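Local atomic coordinates of fructosyl amine: oxygen oxidoreductase (Aspergillus fumigatus, PDB entry 3DJE), a protein that oxidatively deglycates fructosyl amino acids (Amadori products) with FAD as cofactor. Residues L133-W146 / L250-R262. Numbering follows the deposited sequence.
Sequences LAPEGVLQGDFPGW and LYKNIPVIFNIER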
# COMPACT_ATOMS: atom_id res chain seq x y z
N LEU A 133 -12.83 23.93 -2.29
CA LEU A 133 -11.72 23.13 -2.86
C LEU A 133 -12.06 22.53 -4.22
O LEU A 133 -11.20 21.97 -4.91
CB LEU A 133 -11.29 22.03 -1.88
CG LEU A 133 -10.65 22.49 -0.56
CD1 LEU A 133 -10.40 21.29 0.35
CD2 LEU A 133 -9.37 23.28 -0.81
N ALA A 134 -13.34 22.60 -4.58
CA ALA A 134 -13.84 22.06 -5.84
C ALA A 134 -14.89 23.00 -6.41
O ALA A 134 -15.42 23.84 -5.67
CB ALA A 134 -14.44 20.67 -5.62
N PRO A 135 -15.19 22.87 -7.72
CA PRO A 135 -16.29 23.65 -8.29
C PRO A 135 -17.60 23.48 -7.55
O PRO A 135 -17.85 22.45 -6.92
CB PRO A 135 -16.41 23.10 -9.71
CG PRO A 135 -15.06 22.63 -10.05
CD PRO A 135 -14.51 22.06 -8.74
N GLU A 136 -18.46 24.50 -7.66
CA GLU A 136 -19.77 24.45 -7.03
C GLU A 136 -20.54 23.24 -7.54
O GLU A 136 -20.60 23.00 -8.75
CB GLU A 136 -20.53 25.74 -7.34
CG GLU A 136 -21.39 26.22 -6.20
CD GLU A 136 -21.89 27.64 -6.42
OE1 GLU A 136 -21.15 28.45 -7.02
OE2 GLU A 136 -23.03 27.94 -5.98
N GLY A 137 -21.09 22.46 -6.61
CA GLY A 137 -21.85 21.27 -6.95
C GLY A 137 -21.12 19.97 -6.67
O GLY A 137 -21.73 18.88 -6.69
N VAL A 138 -19.81 20.06 -6.42
CA VAL A 138 -19.02 18.86 -6.12
C VAL A 138 -19.00 18.59 -4.61
O VAL A 138 -19.51 17.58 -4.16
CB VAL A 138 -17.57 18.93 -6.66
CG1 VAL A 138 -16.78 17.72 -6.20
CG2 VAL A 138 -17.56 19.02 -8.19
N LEU A 139 -18.42 19.50 -3.84
CA LEU A 139 -18.32 19.30 -2.41
C LEU A 139 -19.46 20.02 -1.71
O LEU A 139 -19.28 21.12 -1.15
CB LEU A 139 -16.95 19.75 -1.89
CG LEU A 139 -15.76 18.97 -2.46
CD1 LEU A 139 -14.45 19.63 -2.01
CD2 LEU A 139 -15.77 17.48 -2.08
N GLN A 140 -20.63 19.38 -1.72
CA GLN A 140 -21.88 19.98 -1.25
C GLN A 140 -22.09 19.84 0.26
O GLN A 140 -23.01 20.47 0.82
CB GLN A 140 -23.06 19.34 -1.97
CG GLN A 140 -23.10 19.60 -3.47
CD GLN A 140 -24.39 19.14 -4.09
OE1 GLN A 140 -25.45 19.16 -3.45
NE2 GLN A 140 -24.32 18.72 -5.35
N GLY A 141 -21.28 19.02 0.91
CA GLY A 141 -21.49 18.66 2.31
C GLY A 141 -21.11 19.73 3.32
O GLY A 141 -20.57 20.78 2.97
N ASP A 142 -21.41 19.44 4.59
CA ASP A 142 -21.22 20.41 5.67
C ASP A 142 -19.91 20.23 6.43
O ASP A 142 -19.59 21.02 7.32
CB ASP A 142 -22.40 20.37 6.64
CG ASP A 142 -23.67 20.95 6.03
OD1 ASP A 142 -23.60 21.63 4.98
OD2 ASP A 142 -24.76 20.71 6.60
N PHE A 143 -19.15 19.18 6.09
CA PHE A 143 -17.84 18.93 6.70
C PHE A 143 -17.84 19.18 8.22
O PHE A 143 -17.04 19.96 8.73
CB PHE A 143 -16.79 19.81 6.01
CG PHE A 143 -16.58 19.47 4.55
CD1 PHE A 143 -15.56 18.59 4.16
CD2 PHE A 143 -17.39 20.03 3.56
CE1 PHE A 143 -15.36 18.27 2.81
CE2 PHE A 143 -17.19 19.71 2.20
CZ PHE A 143 -16.17 18.83 1.83
N PRO A 144 -18.75 18.51 8.95
CA PRO A 144 -18.97 18.87 10.36
C PRO A 144 -17.76 18.59 11.24
O PRO A 144 -17.31 17.45 11.35
CB PRO A 144 -20.17 18.00 10.77
CG PRO A 144 -20.17 16.86 9.82
CD PRO A 144 -19.59 17.38 8.53
N GLY A 145 -17.24 19.65 11.85
CA GLY A 145 -16.08 19.56 12.72
C GLY A 145 -14.74 19.31 12.01
O GLY A 145 -13.72 19.17 12.68
N TRP A 146 -14.74 19.25 10.68
CA TRP A 146 -13.47 19.03 9.95
C TRP A 146 -12.55 20.23 10.12
O TRP A 146 -12.99 21.38 9.99
CB TRP A 146 -13.71 18.83 8.46
CG TRP A 146 -14.31 17.52 8.05
CD1 TRP A 146 -15.34 16.85 8.65
CD2 TRP A 146 -13.95 16.76 6.90
NE1 TRP A 146 -15.64 15.71 7.95
CE2 TRP A 146 -14.79 15.62 6.87
CE3 TRP A 146 -12.98 16.91 5.89
CZ2 TRP A 146 -14.70 14.64 5.86
CZ3 TRP A 146 -12.89 15.94 4.89
CH2 TRP A 146 -13.74 14.82 4.89
N LEU A 250 -17.36 18.02 -14.20
CA LEU A 250 -17.42 18.82 -12.98
C LEU A 250 -16.42 18.36 -11.90
O LEU A 250 -15.86 19.17 -11.16
CB LEU A 250 -18.85 18.79 -12.44
CG LEU A 250 -19.24 19.85 -11.41
CD1 LEU A 250 -19.22 21.25 -12.01
CD2 LEU A 250 -20.61 19.52 -10.81
N TYR A 251 -16.19 17.05 -11.85
CA TYR A 251 -15.41 16.45 -10.78
C TYR A 251 -13.93 16.32 -11.15
O TYR A 251 -13.11 15.91 -10.32
CB TYR A 251 -15.97 15.07 -10.42
CG TYR A 251 -17.33 15.08 -9.76
CD1 TYR A 251 -17.46 14.90 -8.39
CD2 TYR A 251 -18.50 15.23 -10.52
CE1 TYR A 251 -18.71 14.89 -7.77
CE2 TYR A 251 -19.76 15.24 -9.90
CZ TYR A 251 -19.85 15.06 -8.54
OH TYR A 251 -21.08 15.05 -7.92
N LYS A 252 -13.60 16.68 -12.39
CA LYS A 252 -12.22 16.53 -12.89
C LYS A 252 -11.22 17.44 -12.16
O LYS A 252 -11.51 18.60 -11.88
CB LYS A 252 -12.14 16.76 -14.40
CG LYS A 252 -10.79 16.40 -15.04
CD LYS A 252 -10.79 16.62 -16.56
CE LYS A 252 -9.41 16.36 -17.17
NZ LYS A 252 -9.07 14.91 -17.21
N ASN A 253 -10.04 16.89 -11.86
CA ASN A 253 -8.90 17.65 -11.32
C ASN A 253 -9.02 18.11 -9.87
O ASN A 253 -8.16 18.85 -9.38
CB ASN A 253 -8.54 18.85 -12.23
CG ASN A 253 -8.26 18.45 -13.67
OD1 ASN A 253 -7.44 17.57 -13.93
ND2 ASN A 253 -8.93 19.11 -14.61
N ILE A 254 -10.07 17.67 -9.16
CA ILE A 254 -10.22 18.04 -7.75
C ILE A 254 -9.06 17.46 -6.94
O ILE A 254 -8.49 16.43 -7.32
CB ILE A 254 -11.59 17.59 -7.14
CG1 ILE A 254 -11.77 16.07 -7.22
CG2 ILE A 254 -12.76 18.36 -7.78
CD1 ILE A 254 -12.93 15.53 -6.38
N PRO A 255 -8.69 18.13 -5.84
CA PRO A 255 -7.62 17.57 -5.02
C PRO A 255 -8.07 16.31 -4.30
O PRO A 255 -9.27 16.06 -4.20
CB PRO A 255 -7.33 18.68 -4.01
CG PRO A 255 -8.60 19.46 -3.92
CD PRO A 255 -9.19 19.42 -5.32
N VAL A 256 -7.12 15.52 -3.82
CA VAL A 256 -7.45 14.39 -2.95
C VAL A 256 -8.01 14.97 -1.66
O VAL A 256 -7.42 15.87 -1.08
CB VAL A 256 -6.21 13.55 -2.64
CG1 VAL A 256 -6.56 12.40 -1.71
CG2 VAL A 256 -5.59 13.04 -3.95
N ILE A 257 -9.16 14.45 -1.24
CA ILE A 257 -9.83 14.89 -0.00
C ILE A 257 -9.67 13.78 1.03
O ILE A 257 -10.15 12.67 0.81
CB ILE A 257 -11.33 15.18 -0.26
CG1 ILE A 257 -11.49 16.26 -1.34
CG2 ILE A 257 -12.05 15.53 1.05
CD1 ILE A 257 -10.90 17.61 -0.99
N PHE A 258 -9.00 14.07 2.15
CA PHE A 258 -8.59 13.03 3.09
C PHE A 258 -8.84 13.50 4.52
O PHE A 258 -8.37 14.56 4.91
CB PHE A 258 -7.10 12.75 2.85
CG PHE A 258 -6.61 11.39 3.32
CD1 PHE A 258 -5.97 10.53 2.42
CD2 PHE A 258 -6.71 10.99 4.66
CE1 PHE A 258 -5.46 9.28 2.83
CE2 PHE A 258 -6.21 9.73 5.07
CZ PHE A 258 -5.58 8.88 4.15
N ASN A 259 -9.64 12.74 5.27
CA ASN A 259 -9.79 12.98 6.70
C ASN A 259 -9.41 11.69 7.40
O ASN A 259 -10.00 10.63 7.13
CB ASN A 259 -11.23 13.41 7.05
CG ASN A 259 -11.42 13.69 8.54
OD1 ASN A 259 -11.19 12.83 9.38
ND2 ASN A 259 -11.88 14.90 8.85
N ILE A 260 -8.45 11.79 8.30
CA ILE A 260 -7.84 10.61 8.90
C ILE A 260 -8.76 9.90 9.91
O ILE A 260 -8.42 8.84 10.41
CB ILE A 260 -6.45 10.92 9.51
CG1 ILE A 260 -6.57 11.80 10.76
CG2 ILE A 260 -5.56 11.58 8.45
CD1 ILE A 260 -5.26 12.01 11.49
N GLU A 261 -9.92 10.50 10.17
CA GLU A 261 -10.94 9.88 11.02
C GLU A 261 -12.22 9.51 10.28
O GLU A 261 -13.19 9.08 10.91
CB GLU A 261 -11.30 10.83 12.17
CG GLU A 261 -10.13 11.14 13.08
CD GLU A 261 -10.57 11.92 14.28
OE1 GLU A 261 -11.09 11.30 15.24
OE2 GLU A 261 -10.40 13.15 14.25
N ARG A 262 -12.24 9.69 8.96
CA ARG A 262 -13.45 9.44 8.20
C ARG A 262 -13.17 8.65 6.93
O ARG A 262 -13.84 7.66 6.63
CB ARG A 262 -14.15 10.76 7.83
CG ARG A 262 -14.53 11.64 9.02
CD ARG A 262 -15.71 11.04 9.79
NE ARG A 262 -16.21 11.97 10.79
CZ ARG A 262 -15.83 12.00 12.07
NH1 ARG A 262 -14.94 11.13 12.53
NH2 ARG A 262 -16.35 12.91 12.89
O HOH W 1 -18.01 14.75 11.37
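The indole of W146 lies against the side chain of N259, one of its faces taking both CB and the amide nitrogen. N259 CB sits 3.7 Å from the centroid of the six-membered ring, a CH-pi contact 16° off the normal, while ND2 comes within 3.4 Å of W146 CD2. With chi1 near -179°, N259 extends its amide away from the backbone N and over the indole, at 61° to the ring. F143 CD1 sits against the opposite face, toward its rim, and I257 CG2 meets the edge at W146 CZ3, 4.0 Å away. OD1 of N259 accepts from the backbone N of E261, two residues on, in an Asx turn. I257 CD1 continues the apolar seam to L133 CD1 and L139 CD1, and I254 CG2 packs 3.6 Å from A134 CB. V138 splits its branches: CG1 touches Y251 CD1, whereas CG2 stands over the tyrosine face and reaches L250 CG at 3.7 Å. Beyond it the edge is exposed on its outer side, where L250 CD1 lies 4.1 Å from P135 CB. The R262 end is the loose one: its guanidinium reaches P144 O through a water that accepts from NH2 and donates to the carbonyl. No direct hydrogen bond joins 133-146 to 250-262. The loop, between helix 127-131 and strand 147-151, lies against one side of strand 256-259, on I257 and N259, while F258 points away into the FSA pocket. E319 of helix 307-320 accepts from W146 NE1, Q323 just beyond that helix binds V138 O and Y251 OH, and strand 96-100 pairs in parallel with 256-259.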